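Local atomic coordinates of coat protein (Tobacco streak virus, PDB entry 4Y6X), a protein that forms the protein shell of the virus and binds RNA, probably packaging the genome and taking part in the initiation of viral RNA translation. Residues 69-72 against 78-81; 126-131 against 138-143; 46-51 against 62-67; 19-22 against 26-29. All coordinates share one frame; numbering follows the deposited sequence.

Interaction 1: 69-72 against 78-81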
loop_
_atom_site.group_PDB
_atom_site.type_symbol
_atom_site.label_atom_id
_atom_site.label_comp_id
_atom_site.label_asym_id
_atom_site.label_seq_id
_atom_site.Cartn_x
_atom_site.Cartn_y
_atom_site.Cartn_z
ATOM N N ILE A 69 9.891 5.564 12.977
ATOM C CA ILE A 69 8.864 6.521 12.772
ATOM C C ILE A 69 9.389 7.935 12.893
ATOM O O ILE A 69 10.367 8.217 13.632
ATOM C CB ILE A 69 7.666 6.278 13.636
ATOM C CG1 ILE A 69 7.974 6.524 15.060
ATOM C CG2 ILE A 69 7.110 4.843 13.559
ATOM C CD1 ILE A 69 6.825 7.276 15.639
ATOM N N GLY A 70 8.768 8.831 12.152
ATOM C CA GLY A 70 9.114 10.249 12.230
ATOM C C GLY A 70 7.854 11.033 12.180
ATOM O O GLY A 70 6.912 10.630 11.507
ATOM N N PHE A 71 7.816 12.142 12.873
ATOM C CA PHE A 71 6.634 12.959 12.899
ATOM C C PHE A 71 6.928 14.364 13.299
ATOM O O PHE A 71 7.992 14.661 13.876
ATOM C CB PHE A 71 5.570 12.362 13.800
ATOM C CG PHE A 71 5.955 12.341 15.245
ATOM C CD1 PHE A 71 6.647 11.255 15.766
ATOM C CD2 PHE A 71 5.597 13.379 16.085
ATOM C CE1 PHE A 71 7.024 11.208 17.105
ATOM C CE2 PHE A 71 5.977 13.357 17.437
ATOM C CZ PHE A 71 6.699 12.268 17.927
ATOM N N VAL A 72 5.988 15.233 12.975
ATOM C CA VAL A 72 5.925 16.592 13.501
ATOM C C VAL A 72 4.575 16.771 14.171
ATOM O O VAL A 72 3.550 16.354 13.623
ATOM C CB VAL A 72 6.061 17.641 12.369
ATOM C CG1 VAL A 72 5.947 19.045 12.920
ATOM C CG2 VAL A 72 7.443 17.573 11.780
ATOM N N THR A 78 4.236 13.662 24.661
ATOM C CA THR A 78 5.056 12.505 24.798
ATOM C C THR A 78 4.512 11.354 23.935
ATOM O O THR A 78 3.361 11.353 23.524
ATOM C CB THR A 78 5.140 12.063 26.276
ATOM O OG1 THR A 78 3.837 11.776 26.732
ATOM C CG2 THR A 78 5.739 13.175 27.215
ATOM N N PHE A 79 5.367 10.390 23.658
ATOM C CA PHE A 79 4.965 9.242 22.930
ATOM C C PHE A 79 5.769 8.018 23.249
ATOM O O PHE A 79 6.900 8.085 23.718
ATOM C CB PHE A 79 5.022 9.536 21.434
ATOM C CG PHE A 79 6.392 9.439 20.851
ATOM C CD1 PHE A 79 7.403 10.376 21.175
ATOM C CD2 PHE A 79 6.668 8.435 19.952
ATOM C CE1 PHE A 79 8.678 10.302 20.593
ATOM C CE2 PHE A 79 7.927 8.340 19.389
ATOM C CZ PHE A 79 8.945 9.252 19.713
ATOM N N GLY A 80 5.222 6.880 22.884
ATOM C CA GLY A 80 6.001 5.635 22.938
ATOM C C GLY A 80 5.194 4.425 22.566
ATOM O O GLY A 80 4.044 4.532 22.193
ATOM N N MET A 81 5.853 3.280 22.583
ATOM C CA MET A 81 5.247 2.008 22.201
ATOM C C MET A 81 4.645 1.320 23.403
ATOM O O MET A 81 5.264 1.290 24.441
ATOM C CB MET A 81 6.296 1.113 21.546
ATOM C CG MET A 81 5.752 -0.203 20.958
ATOM S SD MET A 81 7.047 -1.055 19.956
ATOM C CE MET A 81 6.453 -0.560 18.328
#
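Phe71 and Phe79 meet midway between the two sheets of the jelly-roll sandwich, the first reaching in from strand 63-73 and the second from strand 77-82. Their rings form a T-shaped pair: centroids lie 4.9 Å apart and the planes stand at 79°. The edge of Phe71 supplies the contact, with CE1 above the centre of the Phe79 ring and 3.8 Å from Phe79 CE2; the neighbouring Phe71 CZ lies 3.8 Å from Phe79 CD1. Both phenylalanines place CG between their own backbone N and carbonyl carbon (chi1 66° in Phe71, 80° in Phe79), and the two side chains come at each other from opposite directions. Phenylalanine suits both places because its length spans much of the gap between sheets, and a ring edge, slightly positive at its hydrogens, sits well against the electron-rich face of another ring. Trp128 enlarges this aromatic core, presenting a T-shaped arrangement with Phe71 and a nearly parallel one with Phe79, while Phe101 meets Phe71 edge-to-face. A branched aliphatic chain fills in beside the pair: Ile69 slides past Phe79 in the opposite sense, bringing its terminal CD1 to 4.1 Å from Phe79 CE2.

Interaction 2: 126-131 against 138-143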
loop_
_atom_site.group_PDB
_atom_site.type_symbol
_atom_site.label_atom_id
_atom_site.label_comp_id
_atom_site.label_asym_id
_atom_site.label_seq_id
_atom_site.Cartn_x
_atom_site.Cartn_y
_atom_site.Cartn_z
ATOM N N ILE A 126 1.770 2.338 18.830
ATOM C CA ILE A 126 2.446 3.563 19.201
ATOM C C ILE A 126 1.384 4.534 19.651
ATOM O O ILE A 126 0.348 4.648 19.019
ATOM C CB ILE A 126 3.297 4.077 18.054
ATOM C CG1 ILE A 126 4.452 3.100 17.842
ATOM C CG2 ILE A 126 3.910 5.424 18.427
ATOM C CD1 ILE A 126 4.801 3.006 16.416
ATOM N N VAL A 127 1.641 5.202 20.761
ATOM C CA VAL A 127 0.686 6.079 21.377
ATOM C C VAL A 127 1.292 7.456 21.585
ATOM O O VAL A 127 2.400 7.567 22.070
ATOM C CB VAL A 127 0.251 5.513 22.757
ATOM C CG1 VAL A 127 -0.724 6.452 23.468
ATOM C CG2 VAL A 127 -0.369 4.145 22.620
ATOM N N TRP A 128 0.547 8.502 21.226
ATOM C CA TRP A 128 0.929 9.880 21.456
ATOM C C TRP A 128 0.001 10.543 22.490
ATOM O O TRP A 128 -1.205 10.340 22.422
ATOM C CB TRP A 128 0.778 10.725 20.202
ATOM C CG TRP A 128 1.770 10.495 19.172
ATOM C CD1 TRP A 128 2.831 11.269 18.912
ATOM C CD2 TRP A 128 1.807 9.404 18.239
ATOM N NE1 TRP A 128 3.573 10.730 17.871
ATOM C CE2 TRP A 128 2.947 9.588 17.440
ATOM C CE3 TRP A 128 0.978 8.297 17.993
ATOM C CZ2 TRP A 128 3.290 8.711 16.407
ATOM C CZ3 TRP A 128 1.308 7.432 16.958
ATOM C CH2 TRP A 128 2.442 7.657 16.165
ATOM N N CYS A 129 0.581 11.324 23.395
ATOM C CA CYS A 129 -0.182 12.180 24.347
ATOM C C CYS A 129 0.223 13.640 24.155
ATOM O O CYS A 129 1.349 14.036 24.477
ATOM C CB CYS A 129 0.146 11.801 25.797
ATOM S SG CYS A 129 0.041 10.026 26.088
ATOM N N LEU A 130 -0.692 14.446 23.649
ATOM C CA LEU A 130 -0.416 15.838 23.420
ATOM C C LEU A 130 -0.829 16.677 24.616
ATOM O O LEU A 130 -1.885 16.467 25.175
ATOM C CB LEU A 130 -1.163 16.301 22.172
ATOM C CG LEU A 130 -0.420 16.050 20.852
ATOM C CD1 LEU A 130 -0.264 14.562 20.596
ATOM C CD2 LEU A 130 -1.210 16.635 19.728
ATOM N N ASP A 131 -0.022 17.686 24.916
ATOM C CA ASP A 131 -0.304 18.675 25.963
ATOM C C ASP A 131 -1.481 19.560 25.588
ATOM O O ASP A 131 -2.327 19.812 26.408
ATOM C CB ASP A 131 0.919 19.570 26.221
ATOM C CG ASP A 131 2.081 18.820 26.920
ATOM O OD1 ASP A 131 1.953 17.594 27.216
ATOM O OD2 ASP A 131 3.158 19.453 27.126
ATOM N N LYS A 138 -4.627 16.925 11.815
ATOM C CA LYS A 138 -3.184 16.905 11.578
ATOM C C LYS A 138 -2.385 17.259 12.801
ATOM O O LYS A 138 -1.313 17.790 12.697
ATOM C CB LYS A 138 -2.820 17.828 10.402
ATOM C CG LYS A 138 -3.696 17.515 9.179
ATOM C CD LYS A 138 -3.292 18.323 7.959
ATOM C CE LYS A 138 -4.134 17.904 6.782
ATOM N NZ LYS A 138 -3.592 18.515 5.547
ATOM N N ARG A 139 -2.906 16.955 13.969
ATOM C CA ARG A 139 -2.235 17.324 15.189
ATOM C C ARG A 139 -0.882 16.602 15.301
ATOM O O ARG A 139 0.028 17.150 15.929
ATOM C CB ARG A 139 -3.083 17.041 16.434
ATOM C CG ARG A 139 -3.600 15.615 16.485
ATOM C CD ARG A 139 -4.680 15.458 17.533
ATOM N NE ARG A 139 -5.219 14.115 17.506
ATOM C CZ ARG A 139 -6.094 13.671 16.601
ATOM N NH1 ARG A 139 -6.525 14.470 15.630
ATOM N NH2 ARG A 139 -6.530 12.445 16.674
ATOM N N VAL A 140 -0.778 15.425 14.718
ATOM C CA VAL A 140 0.491 14.735 14.469
ATOM C C VAL A 140 0.554 14.356 12.966
ATOM O O VAL A 140 -0.417 13.855 12.407
ATOM C CB VAL A 140 0.564 13.449 15.267
ATOM C CG1 VAL A 140 1.803 12.657 14.910
ATOM C CG2 VAL A 140 0.536 13.742 16.747
ATOM N N GLN A 141 1.610 14.715 12.296
ATOM C CA GLN A 141 1.797 14.365 10.894
ATOM C C GLN A 141 2.970 13.404 10.816
ATOM O O GLN A 141 4.089 13.768 11.193
ATOM C CB GLN A 141 2.055 15.610 10.034
ATOM C CG GLN A 141 0.963 16.652 10.193
ATOM C CD GLN A 141 1.397 17.973 9.618
ATOM O OE1 GLN A 141 1.906 18.031 8.506
ATOM N NE2 GLN A 141 1.250 18.999 10.372
ATOM N N LEU A 142 2.688 12.200 10.352
ATOM C CA LEU A 142 3.649 11.120 10.291
ATOM C C LEU A 142 4.279 11.017 8.933
ATOM O O LEU A 142 3.625 11.125 7.933
ATOM C CB LEU A 142 2.984 9.792 10.559
ATOM C CG LEU A 142 2.737 9.614 12.037
ATOM C CD1 LEU A 142 1.483 8.817 12.222
ATOM C CD2 LEU A 142 3.945 8.940 12.670
ATOM N N ALA A 143 5.578 10.838 8.908
ATOM C CA ALA A 143 6.276 10.412 7.686
ATOM C C ALA A 143 5.881 9.005 7.358
ATOM O O ALA A 143 5.193 8.330 8.172
ATOM C CB ALA A 143 7.746 10.479 7.919
#
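Trp128 receives Val140 on one face of its indole. Val140 CG1 sits over the five-membered ring, 4.2 Å from its centroid and 22° off the normal, a CH-pi contact. The other methyl, Val140 CG2, reaches Trp128 CD1 at 4.0 Å and also Leu130 CD1 at 4.0 Å, so one beta-branched residue fills the notch between two larger neighbours. Farther along the indole, Leu142 CD2 touches Trp128 CZ2 at 3.8 Å, arriving from the opposite direction. Leu130 uses its second methyl as well: CD2 lies 3.8 Å from Arg139 CB, the two side chains meeting at about a right angle.

Beyond this first shell, Ile126 CG2 packs against the second face of the indole, and Trp35 meets it edge-to-face. Arg139 gives only the aliphatic start of its chain to the packing. Its extended stem carries the guanidinium onward to a salt bridge from NH2 to Asp44 and to hydrogen bonds from NH1 to the carbonyls of Asp136 and Ser36, which balance the charge and probably hold the chain in this course. Strands 126-130 and 140-142 run roughly antiparallel, their axes 10.7 Å apart, in the face-to-face layering of a beta sandwich, here the two sheets of the jelly roll.

Interaction 3: 46-51 against 62-67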
loop_
_atom_site.group_PDB
_atom_site.type_symbol
_atom_site.label_atom_id
_atom_site.label_comp_id
_atom_site.label_asym_id
_atom_site.label_seq_id
_atom_site.Cartn_x
_atom_site.Cartn_y
_atom_site.Cartn_z
ATOM N N ILE A 46 -1.686 4.182 17.113
ATOM C CA ILE A 46 -1.680 3.400 15.887
ATOM C C ILE A 46 -1.193 1.976 16.154
ATOM O O ILE A 46 -0.031 1.785 16.541
ATOM C CB ILE A 46 -0.806 4.071 14.849
ATOM C CG1 ILE A 46 -1.356 5.471 14.629
ATOM C CG2 ILE A 46 -0.823 3.253 13.553
ATOM C CD1 ILE A 46 -0.524 6.278 13.683
ATOM N N PRO A 47 -2.071 0.962 15.959
ATOM C CA PRO A 47 -1.665 -0.412 16.204
ATOM C C PRO A 47 -0.684 -0.926 15.174
ATOM O O PRO A 47 -0.731 -0.515 14.013
ATOM C CB PRO A 47 -2.969 -1.208 16.099
ATOM C CG PRO A 47 -4.065 -0.207 16.057
ATOM C CD PRO A 47 -3.469 1.049 15.512
ATOM N N PHE A 48 0.215 -1.791 15.612
ATOM C CA PHE A 48 1.206 -2.378 14.716
ATOM C C PHE A 48 0.591 -3.140 13.545
ATOM O O PHE A 48 1.122 -3.071 12.448
ATOM C CB PHE A 48 2.202 -3.246 15.470
ATOM C CG PHE A 48 3.376 -3.639 14.667
ATOM C CD1 PHE A 48 4.364 -2.728 14.373
ATOM C CD2 PHE A 48 3.514 -4.945 14.189
ATOM C CE1 PHE A 48 5.462 -3.103 13.600
ATOM C CE2 PHE A 48 4.633 -5.330 13.450
ATOM C CZ PHE A 48 5.616 -4.405 13.164
ATOM N N LYS A 49 -0.501 -3.862 13.759
ATOM C CA LYS A 49 -1.144 -4.591 12.644
ATOM C C LYS A 49 -1.550 -3.630 11.547
ATOM O O LYS A 49 -1.423 -3.965 10.402
ATOM C CB LYS A 49 -2.349 -5.447 13.094
ATOM N N THR A 50 -1.997 -2.424 11.888
ATOM C CA THR A 50 -2.352 -1.410 10.921
ATOM C C THR A 50 -1.137 -0.882 10.187
ATOM O O THR A 50 -1.219 -0.583 9.028
ATOM C CB THR A 50 -3.017 -0.190 11.617
ATOM O OG1 THR A 50 -4.220 -0.632 12.221
ATOM C CG2 THR A 50 -3.332 0.972 10.659
ATOM N N ILE A 51 -0.020 -0.694 10.882
ATOM C CA ILE A 51 1.156 -0.211 10.240
ATOM C C ILE A 51 1.587 -1.152 9.116
ATOM O O ILE A 51 2.013 -0.729 8.057
ATOM C CB ILE A 51 2.306 -0.029 11.244
ATOM C CG1 ILE A 51 2.027 1.195 12.110
ATOM C CG2 ILE A 51 3.623 0.156 10.503
ATOM C CD1 ILE A 51 2.847 1.284 13.367
ATOM N N THR A 62 7.408 -13.698 8.195
ATOM C CA THR A 62 8.318 -12.561 8.240
ATOM C C THR A 62 8.788 -12.280 9.668
ATOM O O THR A 62 7.981 -12.195 10.550
ATOM C CB THR A 62 7.635 -11.310 7.679
ATOM O OG1 THR A 62 7.233 -11.577 6.330
ATOM C CG2 THR A 62 8.624 -10.102 7.687
ATOM N N LYS A 63 10.070 -12.099 9.869
ATOM C CA LYS A 63 10.587 -11.584 11.120
ATOM C C LYS A 63 10.824 -10.053 10.996
ATOM O O LYS A 63 11.240 -9.572 9.962
ATOM C CB LYS A 63 11.879 -12.287 11.455
ATOM C CG LYS A 63 11.696 -13.767 11.777
ATOM C CD LYS A 63 13.049 -14.451 11.974
ATOM C CE LYS A 63 12.963 -15.970 11.935
ATOM N NZ LYS A 63 13.167 -16.502 10.542
ATOM N N PHE A 64 10.593 -9.323 12.082
ATOM C CA PHE A 64 10.618 -7.875 12.145
ATOM C C PHE A 64 11.745 -7.430 13.048
ATOM O O PHE A 64 11.846 -7.900 14.169
ATOM C CB PHE A 64 9.316 -7.388 12.706
ATOM C CG PHE A 64 8.185 -7.617 11.826
ATOM C CD1 PHE A 64 7.492 -8.812 11.858
ATOM C CD2 PHE A 64 7.821 -6.656 10.898
ATOM C CE1 PHE A 64 6.403 -9.028 11.014
ATOM C CE2 PHE A 64 6.757 -6.875 10.027
ATOM C CZ PHE A 64 6.046 -8.051 10.083
ATOM N N TYR A 65 12.611 -6.564 12.545
ATOM C CA TYR A 65 13.755 -6.102 13.305
ATOM C C TYR A 65 13.716 -4.656 13.793
ATOM O O TYR A 65 14.147 -4.390 14.892
ATOM C CB TYR A 65 14.997 -6.296 12.496
ATOM C CG TYR A 65 15.228 -7.777 12.244
ATOM C CD1 TYR A 65 15.880 -8.589 13.204
ATOM C CD2 TYR A 65 14.735 -8.382 11.121
ATOM C CE1 TYR A 65 16.090 -9.977 12.962
ATOM C CE2 TYR A 65 14.933 -9.729 10.857
ATOM C CZ TYR A 65 15.621 -10.525 11.775
ATOM O OH TYR A 65 15.803 -11.835 11.491
ATOM N N ARG A 66 13.177 -3.728 13.015
ATOM C CA ARG A 66 13.177 -2.302 13.417
ATOM C C ARG A 66 11.947 -1.657 12.860
ATOM O O ARG A 66 11.540 -1.953 11.730
ATOM C CB ARG A 66 14.378 -1.576 12.811
ATOM C CG ARG A 66 15.700 -2.135 13.233
ATOM C CD ARG A 66 16.904 -1.446 12.604
ATOM N NE ARG A 66 17.064 -0.072 13.039
ATOM C CZ ARG A 66 18.026 0.737 12.570
ATOM N NH1 ARG A 66 18.880 0.307 11.632
ATOM N NH2 ARG A 66 18.109 1.997 12.983
ATOM N N LEU A 67 11.376 -0.759 13.605
ATOM C CA LEU A 67 10.375 0.134 13.092
ATOM C C LEU A 67 10.893 1.566 13.304
ATOM O O LEU A 67 11.246 1.936 14.444
ATOM C CB LEU A 67 9.105 -0.070 13.848
ATOM C CG LEU A 67 8.059 1.026 13.593
ATOM C CD1 LEU A 67 7.493 0.990 12.177
ATOM C CD2 LEU A 67 6.976 0.873 14.603
#
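The Phe48 ring swings out opposite its backbone amide (chi1 -168°), from the first turn of helix 48-52 toward strand 63-73; Phe64 answers with CG anti to its own carbonyl carbon (chi1 -68°), which carries its ring toward the helix. The pair lies inside the jelly-roll sandwich, where this short helix follows strand 44-47 of one sheet and strand 63-73 belongs to the other. The rings form a T-shaped pair, the edge of Phe48 against the face of Phe64, with centroids 5.5 Å apart and planes at 81°. Phe48 CZ, at the leading edge, stands 3.9 Å from Phe64 CD2, and Phe48 CE2 lies above the centre of the Phe64 ring. Thr62 CG2 rests on the other face of Phe64, so its ring is held between a methyl group and an aromatic edge.

Leu67 covers the flank of both helix residues through two methyls, and Leu67 CD2 lies 4.4 Å from Phe48 CE1, near the plane of that ring. Phe64 and Leu67 can both turn inward although three positions apart because Tyr65 and Arg66 form a classic beta bulge opposite Ala148, inserting an extra residue in the strand. Leu118 and Leu121 of helix 118-121, with Leu113, add to the apolar surroundings of the two rings. Pro47 stands at the N-cap position, where its missing amide hydrogen costs the helix no bond; its carbonyl O accepts a bond from Ile51 N at 3.2 Å, fixing the turn that carries Ile51 CG2 to 4.3 Å from Leu67 CD1.

Interaction 4: 19-22 against 26-29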
loop_
_atom_site.group_PDB
_atom_site.type_symbol
_atom_site.label_atom_id
_atom_site.label_comp_id
_atom_site.label_asym_id
_atom_site.label_seq_id
_atom_site.Cartn_x
_atom_site.Cartn_y
_atom_site.Cartn_z
ATOM N N LEU A 19 21.145 3.577 9.382
ATOM C CA LEU A 19 20.172 3.089 8.376
ATOM C C LEU A 19 20.646 1.914 7.537
ATOM O O LEU A 19 19.879 1.390 6.709
ATOM C CB LEU A 19 19.733 4.189 7.421
ATOM C CG LEU A 19 19.116 5.433 8.047
ATOM C CD1 LEU A 19 18.837 6.434 6.942
ATOM C CD2 LEU A 19 17.853 5.105 8.814
ATOM N N LYS A 20 21.873 1.473 7.762
ATOM C CA LYS A 20 22.388 0.271 7.097
ATOM C C LYS A 20 21.824 -0.963 7.766
ATOM O O LYS A 20 21.615 -0.986 8.981
ATOM C CB LYS A 20 23.915 0.302 7.152
ATOM C CG LYS A 20 24.479 1.467 6.354
ATOM C CD LYS A 20 24.249 1.312 4.851
ATOM N N LEU A 21 21.543 -1.994 6.978
ATOM C CA LEU A 21 21.082 -3.308 7.518
ATOM C C LEU A 21 22.063 -4.490 7.281
ATOM O O LEU A 21 22.816 -4.450 6.338
ATOM C CB LEU A 21 19.759 -3.677 6.856
ATOM C CG LEU A 21 18.633 -2.697 7.138
ATOM C CD1 LEU A 21 17.442 -3.013 6.305
ATOM C CD2 LEU A 21 18.243 -2.713 8.601
ATOM N N PRO A 22 21.973 -5.560 8.092
ATOM C CA PRO A 22 22.651 -6.798 7.697
ATOM C C PRO A 22 22.107 -7.262 6.352
ATOM O O PRO A 22 21.012 -6.882 5.919
ATOM C CB PRO A 22 22.259 -7.808 8.785
ATOM C CG PRO A 22 21.774 -6.998 9.931
ATOM C CD PRO A 22 21.242 -5.714 9.355
ATOM N N VAL A 26 15.825 -6.364 4.687
ATOM C CA VAL A 26 15.532 -5.238 3.825
ATOM C C VAL A 26 14.585 -4.257 4.535
ATOM O O VAL A 26 13.900 -4.606 5.498
ATOM C CB VAL A 26 14.860 -5.643 2.494
ATOM C CG1 VAL A 26 15.841 -6.419 1.641
ATOM C CG2 VAL A 26 13.583 -6.447 2.732
ATOM N N TRP A 27 14.557 -3.049 4.003
ATOM C CA TRP A 27 13.617 -2.010 4.367
ATOM C C TRP A 27 12.399 -2.134 3.520
ATOM O O TRP A 27 12.515 -2.329 2.312
ATOM C CB TRP A 27 14.208 -0.623 4.151
ATOM C CG TRP A 27 15.269 -0.222 5.152
ATOM C CD1 TRP A 27 16.603 -0.064 4.922
ATOM C CD2 TRP A 27 15.062 0.049 6.532
ATOM N NE1 TRP A 27 17.228 0.341 6.083
ATOM C CE2 TRP A 27 16.312 0.376 7.090
ATOM C CE3 TRP A 27 13.919 0.117 7.342
ATOM C CZ2 TRP A 27 16.459 0.718 8.397
ATOM C CZ3 TRP A 27 14.070 0.414 8.645
ATOM C CH2 TRP A 27 15.316 0.746 9.172
ATOM N N VAL A 28 11.240 -2.027 4.149
ATOM C CA VAL A 28 10.016 -1.792 3.448
ATOM C C VAL A 28 9.335 -0.606 4.087
ATOM O O VAL A 28 9.662 -0.216 5.243
ATOM C CB VAL A 28 9.084 -3.030 3.486
ATOM C CG1 VAL A 28 9.743 -4.224 2.749
ATOM C CG2 VAL A 28 8.701 -3.403 4.892
ATOM N N THR A 29 8.407 0.027 3.363
ATOM C CA THR A 29 7.791 1.244 3.849
ATOM C C THR A 29 6.386 1.301 3.369
ATOM O O THR A 29 6.067 0.687 2.348
ATOM C CB THR A 29 8.522 2.530 3.360
ATOM O OG1 THR A 29 7.940 3.713 3.951
ATOM C CG2 THR A 29 8.433 2.720 1.810
#
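The CA atoms of Leu21 and Val26 are the nearest across the segments, 6.9 Å apart, where the irregular segment 19-22 runs before strand 25-30, a sheet edge within this chain of the jelly roll. The chain doubles back between the two segments, and Leu21 CD1 comes to 3.6 Å from Val26 C. The one hydrogen bond across the contact runs from a strand side chain to the loop backbone: Trp27 NE1 to Leu19 O, 2.9 Å. The bond is nearly straight (163° at the hydrogen), with the oxygen close to the ring plane, as the N-H direction requires, while the donor is tilted 22° from the carbonyl plane.

Trp27 suits this place because one side chain offers a broad apolar surface and a single polar hydrogen at its rim. Its CG lies anti to the carbonyl carbon (chi1 -73°), and the end of the side chain thereby comes nearer to segment 19-22 than its base. Pro157 of the second subunit also packs on Trp27, and Pro158 of that subunit on Leu19, placing the contact at the dimer interface. Leu21 CD1 makes a CH-pi contact over one face of the five-membered ring, 3.4 Å from its centroid, while Leu21 CD2 reaches Trp27 CZ2 at 3.9 Å.

From the N terminus, the contacts follow in series, none nested or crossing. Interaction 4 closes a tight loop before strand 25-30; interaction 3 closes a longer one between helix 48-52 and strand 63-73; interaction 1 spans the turn from strand 63-73 to strand 77-82; and interaction 2 closes the loop between strands 125-130 and 140-150. Interactions 1 and 2 join the two sheets and lie side by side, strand next to strand in both; interaction 3 packs the helix after strand 44-47 on strand 63-73 of the other sheet. Met81 CE touches Leu67 CD2 between 1 and 3, and Ile126 packs on Leu67 between 2 and 3. Interaction 4 touches interaction 3 through Arg66.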